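Local coordinates for peptidase, C14 family (Geobacter sulfurreducens PCA, PDB 3BIJ) that probably acts as a cysteine-type endopeptidase, as a member of the caspase-like C14 peptidase family, at the interface of chains A and B and the interface of chains A and C. Numbering follows the deposited sequence. Chains: chain A/B/C, Uncharacterized protein GSU0716.

Chain A meets two copies of itself through separate surfaces. Contact 1 joins it to chain B across a two-fold, with loop residues 211-212 and 253-254 and the end of helix 140-145; contact 2 sets helix 222-231, the 3-10 helix 232-234 and the end of helix 240-250 against chain C, without exact two-fold symmetry. The centres of their C-alpha atoms lie about 24 Å apart. They share no residue of chain A, yet A:Arg250 of contact 2 comes shortly before A:Pro253 of contact 1. Chain A holds both neighbours at once in the deposited eight-copy assembly; whether that assembly forms in solution the structure alone does not show.

Contact 1: the interface of chains A and B. Residues chain A 145-146, 211-212, 253-254; chain B 212, 252-254, 256.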
ATOM      1  N   TYR A 145       2.493  -1.471 -15.713  1.00 55.30           N
ATOM      2  CA  TYR A 145       2.895  -2.223 -14.536  1.00 43.09           C
ATOM      3  C   TYR A 145       3.709  -1.386 -13.562  1.00 50.23           C
ATOM      4  O   TYR A 145       3.550  -1.527 -12.357  1.00 50.63           O
ATOM      5  CB  TYR A 145       3.710  -3.444 -14.945  1.00 51.62           C
ATOM      6  CG  TYR A 145       2.898  -4.591 -15.500  1.00 47.27           C
ATOM      7  CD1 TYR A 145       3.064  -5.008 -16.819  1.00 39.12           C
ATOM      8  CD2 TYR A 145       2.012  -5.301 -14.687  1.00 41.24           C
ATOM      9  CE1 TYR A 145       2.375  -6.108 -17.313  1.00 46.35           C
ATOM     10  CE2 TYR A 145       1.315  -6.404 -15.169  1.00 40.95           C
ATOM     11  CZ  TYR A 145       1.505  -6.805 -16.481  1.00 44.74           C
ATOM     12  OH  TYR A 145       0.869  -7.927 -16.957  1.00 41.99           O
ATOM     13  N   TYR A 146       4.580  -0.521 -14.078  1.00 56.37           N
ATOM     14  CA  TYR A 146       5.410   0.315 -13.220  1.00 62.20           C
ATOM     15  C   TYR A 146       4.736   1.584 -12.706  1.00 68.94           C
ATOM     16  O   TYR A 146       5.392   2.436 -12.106  1.00 72.36           O
ATOM     17  CB  TYR A 146       6.730   0.665 -13.919  1.00 57.89           C
ATOM     18  CG  TYR A 146       7.802  -0.405 -13.807  1.00 50.98           C
ATOM     19  CD1 TYR A 146       8.429  -0.674 -12.589  1.00 51.98           C
ATOM     20  CD2 TYR A 146       8.178  -1.159 -14.917  1.00 49.54           C
ATOM     21  CE1 TYR A 146       9.407  -1.676 -12.484  1.00 37.68           C
ATOM     22  CE2 TYR A 146       9.152  -2.160 -14.822  1.00 41.63           C
ATOM     23  CZ  TYR A 146       9.760  -2.415 -13.605  1.00 38.10           C
ATOM     24  OH  TYR A 146      10.710  -3.412 -13.519  1.00 36.83           O
ATOM     25  N   ASN A 211      11.065  -6.638 -20.156  1.00 42.86           N
ATOM     26  CA  ASN A 211       9.816  -6.181 -19.576  1.00 42.13           C
ATOM     27  C   ASN A 211      10.069  -5.539 -18.221  1.00 37.72           C
ATOM     28  O   ASN A 211       9.135  -5.287 -17.464  1.00 32.43           O
ATOM     29  CB  ASN A 211       8.829  -7.338 -19.402  1.00 42.34           C
ATOM     30  CG  ASN A 211       9.308  -8.374 -18.404  1.00 46.44           C
ATOM     31  OD1 ASN A 211       8.503  -9.112 -17.837  1.00 51.05           O
ATOM     32  ND2 ASN A 211      10.622  -8.445 -18.193  1.00 35.06           N
ATOM     33  N   GLN A 212      11.332  -5.285 -17.899  1.00 41.86           N
ATOM     34  CA  GLN A 212      11.644  -4.667 -16.612  1.00 41.50           C
ATOM     35  C   GLN A 212      12.398  -3.361 -16.800  1.00 36.88           C
ATOM     36  O   GLN A 212      12.667  -2.947 -17.923  1.00 29.66           O
ATOM     37  CB  GLN A 212      12.470  -5.619 -15.743  1.00 37.67           C
ATOM     38  CG  GLN A 212      11.773  -6.926 -15.421  1.00 39.61           C
ATOM     39  CD  GLN A 212      12.679  -7.868 -14.682  1.00 42.67           C
ATOM     40  OE1 GLN A 212      13.839  -8.030 -15.055  1.00 45.30           O
ATOM     41  NE2 GLN A 212      12.163  -8.498 -13.626  1.00 47.11           N
ATOM     42  N   PRO A 253      12.750  -9.490  -7.629  1.00 41.38           N
ATOM     43  CA  PRO A 253      12.001 -10.067  -8.753  1.00 27.34           C
ATOM     44  C   PRO A 253      11.587  -9.104  -9.861  1.00 36.71           C
ATOM     45  O   PRO A 253      11.325  -9.540 -10.978  1.00 34.76           O
ATOM     46  CB  PRO A 253      10.809 -10.733  -8.070  1.00 28.72           C
ATOM     47  CG  PRO A 253      10.592  -9.874  -6.856  1.00 37.34           C
ATOM     48  CD  PRO A 253      12.009  -9.643  -6.365  1.00 36.20           C
ATOM     49  N   ASP A 254      11.547  -7.804  -9.555  1.00 41.90           N
ATOM     50  CA  ASP A 254      11.152  -6.789 -10.535  1.00 38.70           C
ATOM     51  C   ASP A 254      12.354  -6.310 -11.365  1.00 45.14           C
ATOM     52  O   ASP A 254      12.214  -5.470 -12.263  1.00 46.41           O
ATOM     53  CB  ASP A 254      10.482  -5.602  -9.827  1.00 38.93           C
ATOM     54  CG  ASP A 254      11.467  -4.736  -9.081  1.00 41.81           C
ATOM     55  OD1 ASP A 254      12.261  -5.265  -8.270  1.00 59.30           O
ATOM     56  OD2 ASP A 254      11.445  -3.507  -9.300  1.00 64.46           O
TER
ATOM     57  N   GLN B 212      12.427 -15.295  -9.644  1.00 38.25           N
ATOM     58  CA  GLN B 212      11.004 -14.977  -9.649  1.00 34.50           C
ATOM     59  C   GLN B 212      10.174 -16.226  -9.365  1.00 40.64           C
ATOM     60  O   GLN B 212      10.709 -17.327  -9.210  1.00 34.88           O
ATOM     61  CB  GLN B 212      10.593 -14.388 -10.998  1.00 31.54           C
ATOM     62  CG  GLN B 212      11.272 -13.075 -11.349  1.00 32.62           C
ATOM     63  CD  GLN B 212      10.928 -12.639 -12.746  1.00 37.72           C
ATOM     64  OE1 GLN B 212      10.898 -13.463 -13.662  1.00 33.24           O
ATOM     65  NE2 GLN B 212      10.663 -11.345 -12.929  1.00 33.28           N
ATOM     66  N   PRO B 252       4.002  -9.335 -16.567  1.00 27.88           N
ATOM     67  CA  PRO B 252       4.345  -8.362 -15.531  1.00 30.07           C
ATOM     68  C   PRO B 252       5.840  -8.460 -15.192  1.00 37.57           C
ATOM     69  O   PRO B 252       6.451  -9.531 -15.289  1.00 44.17           O
ATOM     70  CB  PRO B 252       3.447  -8.770 -14.369  1.00 35.14           C
ATOM     71  CG  PRO B 252       3.325 -10.258 -14.535  1.00 32.49           C
ATOM     72  CD  PRO B 252       3.143 -10.406 -16.030  1.00 32.31           C
ATOM     73  N   PRO B 253       6.444  -7.350 -14.764  1.00 39.80           N
ATOM     74  CA  PRO B 253       7.876  -7.341 -14.427  1.00 43.30           C
ATOM     75  C   PRO B 253       8.331  -8.324 -13.352  1.00 40.20           C
ATOM     76  O   PRO B 253       9.509  -8.688 -13.305  1.00 43.84           O
ATOM     77  CB  PRO B 253       8.135  -5.882 -14.047  1.00 43.81           C
ATOM     78  CG  PRO B 253       6.820  -5.440 -13.495  1.00 52.92           C
ATOM     79  CD  PRO B 253       5.825  -6.048 -14.473  1.00 45.97           C
ATOM     80  N   ASP B 254       7.396  -8.771 -12.516  1.00 34.63           N
ATOM     81  CA  ASP B 254       7.704  -9.712 -11.447  1.00 35.30           C
ATOM     82  C   ASP B 254       7.664 -11.171 -11.926  1.00 31.01           C
ATOM     83  O   ASP B 254       7.910 -12.101 -11.149  1.00 24.62           O
ATOM     84  CB  ASP B 254       6.735  -9.512 -10.275  1.00 44.12           C
ATOM     85  CG  ASP B 254       5.360 -10.067 -10.557  1.00 56.38           C
ATOM     86  OD1 ASP B 254       4.784  -9.731 -11.617  1.00 64.70           O
ATOM     87  OD2 ASP B 254       4.847 -10.844  -9.714  1.00 69.85           O
ATOM     88  N   THR B 256       8.910 -12.966 -15.595  1.00 36.74           N
ATOM     89  CA  THR B 256       9.398 -12.923 -16.965  1.00 36.37           C
ATOM     90  C   THR B 256       9.829 -14.306 -17.428  1.00 33.38           C
ATOM     91  O   THR B 256      10.748 -14.878 -16.869  1.00 36.51           O
ATOM     92  CB  THR B 256      10.628 -11.988 -17.110  1.00 39.77           C
ATOM     93  OG1 THR B 256      10.352 -10.735 -16.481  1.00 37.56           O
ATOM     94  CG2 THR B 256      10.938 -11.736 -18.587  1.00 28.98           C
TER
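A two-fold interface between loops and the end of helix 140-145 of two caspase-family (C14) domains joins chains A and B as a symmetric pair in the deposited assembly; the pair may or may not persist in solution. B:Pro252 lies over the face of A:Tyr145, its CA 3.5 Å from the ring centroid in a CH-pi contact. The tyrosine CG is anti to its own carbonyl carbon (chi1 -77°), which turns the ring face to the proline. B:Pro253 follows on, its CD packed on A:Tyr145 CB at 3.4 Å, while its CB reaches the phenol OH of A:Tyr146 at 3.6 Å.

Beside the prolines, A:Asn211 and B:Thr256 meet tip to tip. The hydroxyl OG1 of B:Thr256 donates to the amide oxygen OD1 of A:Asn211 at 2.8 Å, and accepts from its ND2 at 2.9 Å, lying in the plane of that amide. One hydroxyl thus faces both amide tips in a bent, shared arrangement.

Near the two-fold the glutamines trade equivalent bonds: A:Gln212 NE2 donates to the carbonyl O of B:Pro253 at 2.7 Å, and B:Gln212 NE2 returns the bond to A:Pro253 O. Both glutamine side chains are extended beyond CG and come tip to tip, with their amide planes 72° apart. Within chain B, the backbone N of B:Thr256 donates to B:Gln212 OE1 at 2.8 Å, holding that amide with its NH2 toward chain A.

Contact 2: the interface of chains A and C. Residues chain A 228-230, 232, 250; chain C 94-97, 173.
The carboxylate oxygen OD2 of C:Asp97 is gripped by two arginines of chain A, in an interface that sets the ends of helices 222-231 and 240-250 of this caspase-family domain, with A:Lys232 of the 3-10 helix, against loop 94-97 and helix 169-178 of its neighbour; it belongs to the deposited assembly and may be only a crystal contact. A:Arg229 NH2 forms a salt bridge to OD2 at 2.6 Å, but its N-H points away, so the pairing is one of charge and not a hydrogen bond. A:Arg250 NH2 adds a salt bridge and a hydrogen bond to the same OD2 at 2.9 Å. A further hydrogen bond runs from A:Arg250 NH2 to C:Asp97 OD1 at 3.2 Å, with that oxygen at the edge of the guanidinium, in its plane. The two side chains meet tip to tip, yet their planes are 67° apart, and NH2 approaches both oxygens from above the carboxylate plane. Two cations around one carboxylate would be expected to favour its charged form.

A:Arg229 crosses C:Asp97 at about a right angle. Its CG is anti to the backbone N (chi1 173°) and the chain bends at chi2 and chi3, which places C:Pro96 O off one guanidinium face, toward its rim. The ring of C:Pro96 packs against the helix end, CB lying 3.8 Å from A:Val230 CA. On the other flank, the selenium SE of selenomethionine C:Met173 touches A:Arg229 CA at 3.6 Å.

A:Lys232 reaches past the proline with its chain extended beyond CG. Its ammonium NZ donates to the backbone O of C:Glu95 at 2.5 Å, approaching from 43° above the carbonyl plane.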
ATOM      1  N   LEU A 228      29.355  -6.186  -8.044  1.00 46.35           N
ATOM      2  CA  LEU A 228      30.523  -5.962  -7.200  1.00 46.41           C
ATOM      3  C   LEU A 228      30.457  -6.756  -5.900  1.00 42.63           C
ATOM      4  O   LEU A 228      31.479  -7.204  -5.376  1.00 45.75           O
ATOM      5  CB  LEU A 228      30.668  -4.475  -6.876  1.00 39.84           C
ATOM      6  CG  LEU A 228      30.853  -3.594  -8.106  1.00 33.20           C
ATOM      7  CD1 LEU A 228      30.777  -2.119  -7.720  1.00 38.34           C
ATOM      8  CD2 LEU A 228      32.159  -3.925  -8.754  1.00 24.15           C
ATOM      9  N   ARG A 229      29.259  -6.945  -5.367  1.00 41.84           N
ATOM     10  CA  ARG A 229      29.151  -7.687  -4.117  1.00 43.51           C
ATOM     11  C   ARG A 229      29.488  -9.185  -4.246  1.00 40.04           C
ATOM     12  O   ARG A 229      30.114  -9.748  -3.350  1.00 41.09           O
ATOM     13  CB  ARG A 229      27.758  -7.485  -3.502  1.00 46.82           C
ATOM     14  CG  ARG A 229      27.492  -8.356  -2.277  1.00 60.15           C
ATOM     15  CD  ARG A 229      26.724  -7.643  -1.166  1.00 53.38           C
ATOM     16  NE  ARG A 229      27.613  -6.887  -0.297  1.00 57.96           N
ATOM     17  CZ  ARG A 229      27.366  -6.635   0.986  1.00 66.52           C
ATOM     18  NH1 ARG A 229      28.225  -5.934   1.715  1.00 59.77           N
ATOM     19  NH2 ARG A 229      26.260  -7.094   1.551  1.00 79.33           N
ATOM     20  N   VAL A 230      29.089  -9.832  -5.341  1.00 32.20           N
ATOM     21  CA  VAL A 230      29.403 -11.252  -5.501  1.00 31.08           C
ATOM     22  C   VAL A 230      30.835 -11.384  -5.982  1.00 30.24           C
ATOM     23  O   VAL A 230      31.514 -12.347  -5.664  1.00 30.51           O
ATOM     24  CB  VAL A 230      28.474 -11.964  -6.522  1.00 29.76           C
ATOM     25  CG1 VAL A 230      27.020 -11.755  -6.144  1.00 32.27           C
ATOM     26  CG2 VAL A 230      28.737 -11.444  -7.918  1.00 46.32           C
ATOM     27  N   LYS A 232      33.114  -9.686  -4.998  1.00 39.37           N
ATOM     28  CA  LYS A 232      33.865  -9.479  -3.761  1.00 41.47           C
ATOM     29  C   LYS A 232      35.353  -9.179  -3.924  1.00 51.27           C
ATOM     30  O   LYS A 232      36.209  -9.882  -3.372  1.00 50.08           O
ATOM     31  CB  LYS A 232      33.698 -10.671  -2.813  1.00 40.07           C
ATOM     32  CG  LYS A 232      34.015 -10.318  -1.364  1.00 34.88           C
ATOM     33  CD  LYS A 232      33.725 -11.463  -0.448  1.00 37.75           C
ATOM     34  CE  LYS A 232      33.839 -11.041   1.009  1.00 43.97           C
ATOM     35  NZ  LYS A 232      33.523 -12.173   1.945  1.00 51.13           N
ATOM     36  N   ARG A 250      20.356 -12.541  -5.709  1.00 40.21           N
ATOM     37  CA  ARG A 250      20.297 -11.431  -4.759  1.00 37.98           C
ATOM     38  C   ARG A 250      19.383 -10.290  -5.193  1.00 38.33           C
ATOM     39  O   ARG A 250      18.945  -9.488  -4.374  1.00 46.01           O
ATOM     40  CB  ARG A 250      21.708 -10.885  -4.553  1.00 39.07           C
ATOM     41  CG  ARG A 250      22.727 -11.961  -4.197  1.00 48.91           C
ATOM     42  CD  ARG A 250      24.137 -11.401  -4.152  1.00 41.49           C
ATOM     43  NE  ARG A 250      24.300 -10.401  -3.091  1.00 46.24           N
ATOM     44  CZ  ARG A 250      24.358 -10.685  -1.795  1.00 48.12           C
ATOM     45  NH1 ARG A 250      24.270 -11.944  -1.373  1.00 47.18           N
ATOM     46  NH2 ARG A 250      24.503  -9.704  -0.925  1.00 56.17           N
TER
ATOM     47  N   ASP C  94      34.775 -16.271   0.870  1.00 42.20           N
ATOM     48  CA  ASP C  94      34.408 -15.767  -0.433  1.00 47.03           C
ATOM     49  C   ASP C  94      32.954 -15.312  -0.423  1.00 46.11           C
ATOM     50  O   ASP C  94      32.449 -14.790  -1.411  1.00 50.40           O
ATOM     51  CB  ASP C  94      34.619 -16.868  -1.469  1.00 56.09           C
ATOM     52  CG  ASP C  94      33.738 -18.085  -1.217  1.00 74.96           C
ATOM     53  OD1 ASP C  94      33.708 -18.595  -0.065  1.00 76.83           O
ATOM     54  OD2 ASP C  94      33.073 -18.532  -2.178  1.00 78.94           O
ATOM     55  N   GLU C  95      32.284 -15.510   0.704  1.00 44.32           N
ATOM     56  CA  GLU C  95      30.885 -15.138   0.825  1.00 48.47           C
ATOM     57  C   GLU C  95      30.653 -13.641   0.642  1.00 52.89           C
ATOM     58  O   GLU C  95      31.125 -12.820   1.430  1.00 54.55           O
ATOM     59  CB  GLU C  95      30.348 -15.576   2.182  1.00 56.34           C
ATOM     60  CG  GLU C  95      30.415 -17.065   2.434  1.00 61.43           C
ATOM     61  CD  GLU C  95      30.089 -17.415   3.881  1.00 81.60           C
ATOM     62  OE1 GLU C  95      30.076 -18.628   4.225  1.00 82.89           O
ATOM     63  OE2 GLU C  95      29.847 -16.472   4.680  1.00 81.33           O
ATOM     64  N   PRO C  96      29.918 -13.270  -0.412  1.00 55.87           N
ATOM     65  CA  PRO C  96      29.594 -11.875  -0.742  1.00 56.74           C
ATOM     66  C   PRO C  96      29.083 -11.079   0.465  1.00 55.33           C
ATOM     67  O   PRO C  96      29.298  -9.869   0.562  1.00 55.57           O
ATOM     68  CB  PRO C  96      28.544 -12.015  -1.845  1.00 52.54           C
ATOM     69  CG  PRO C  96      27.921 -13.351  -1.551  1.00 58.70           C
ATOM     70  CD  PRO C  96      29.102 -14.201  -1.207  1.00 51.02           C
ATOM     71  N   ASP C  97      28.420 -11.770   1.389  1.00 49.96           N
ATOM     72  CA  ASP C  97      27.894 -11.128   2.582  1.00 45.87           C
ATOM     73  C   ASP C  97      28.745 -11.376   3.825  1.00 50.22           C
ATOM     74  O   ASP C  97      28.339 -11.051   4.942  1.00 53.48           O
ATOM     75  CB  ASP C  97      26.453 -11.580   2.828  1.00 54.14           C
ATOM     76  CG  ASP C  97      25.448 -10.745   2.058  1.00 53.14           C
ATOM     77  OD1 ASP C  97      24.298 -11.202   1.873  1.00 56.01           O
ATOM     78  OD2 ASP C  97      25.815  -9.621   1.648  1.00 48.65           O
HETATM   79  N   MSE C 173      31.542  -0.983   0.267  1.00 48.54           N
HETATM   80  CA  MSE C 173      32.528  -1.618  -0.599  1.00 47.14           C
HETATM   81  C   MSE C 173      33.414  -0.577  -1.264  1.00 49.17           C
HETATM   82  O   MSE C 173      34.634  -0.742  -1.369  1.00 45.76           O
HETATM   83  CB  MSE C 173      31.826  -2.453  -1.670  1.00 55.85           C
HETATM   84  CG  MSE C 173      30.839  -3.481  -1.103  1.00 70.52           C
HETATM   85 SE   MSE C 173      29.908  -4.532  -2.472  1.00 76.38          SE
HETATM   86  CE  MSE C 173      28.929  -3.060  -3.338  1.00 80.67           C
TER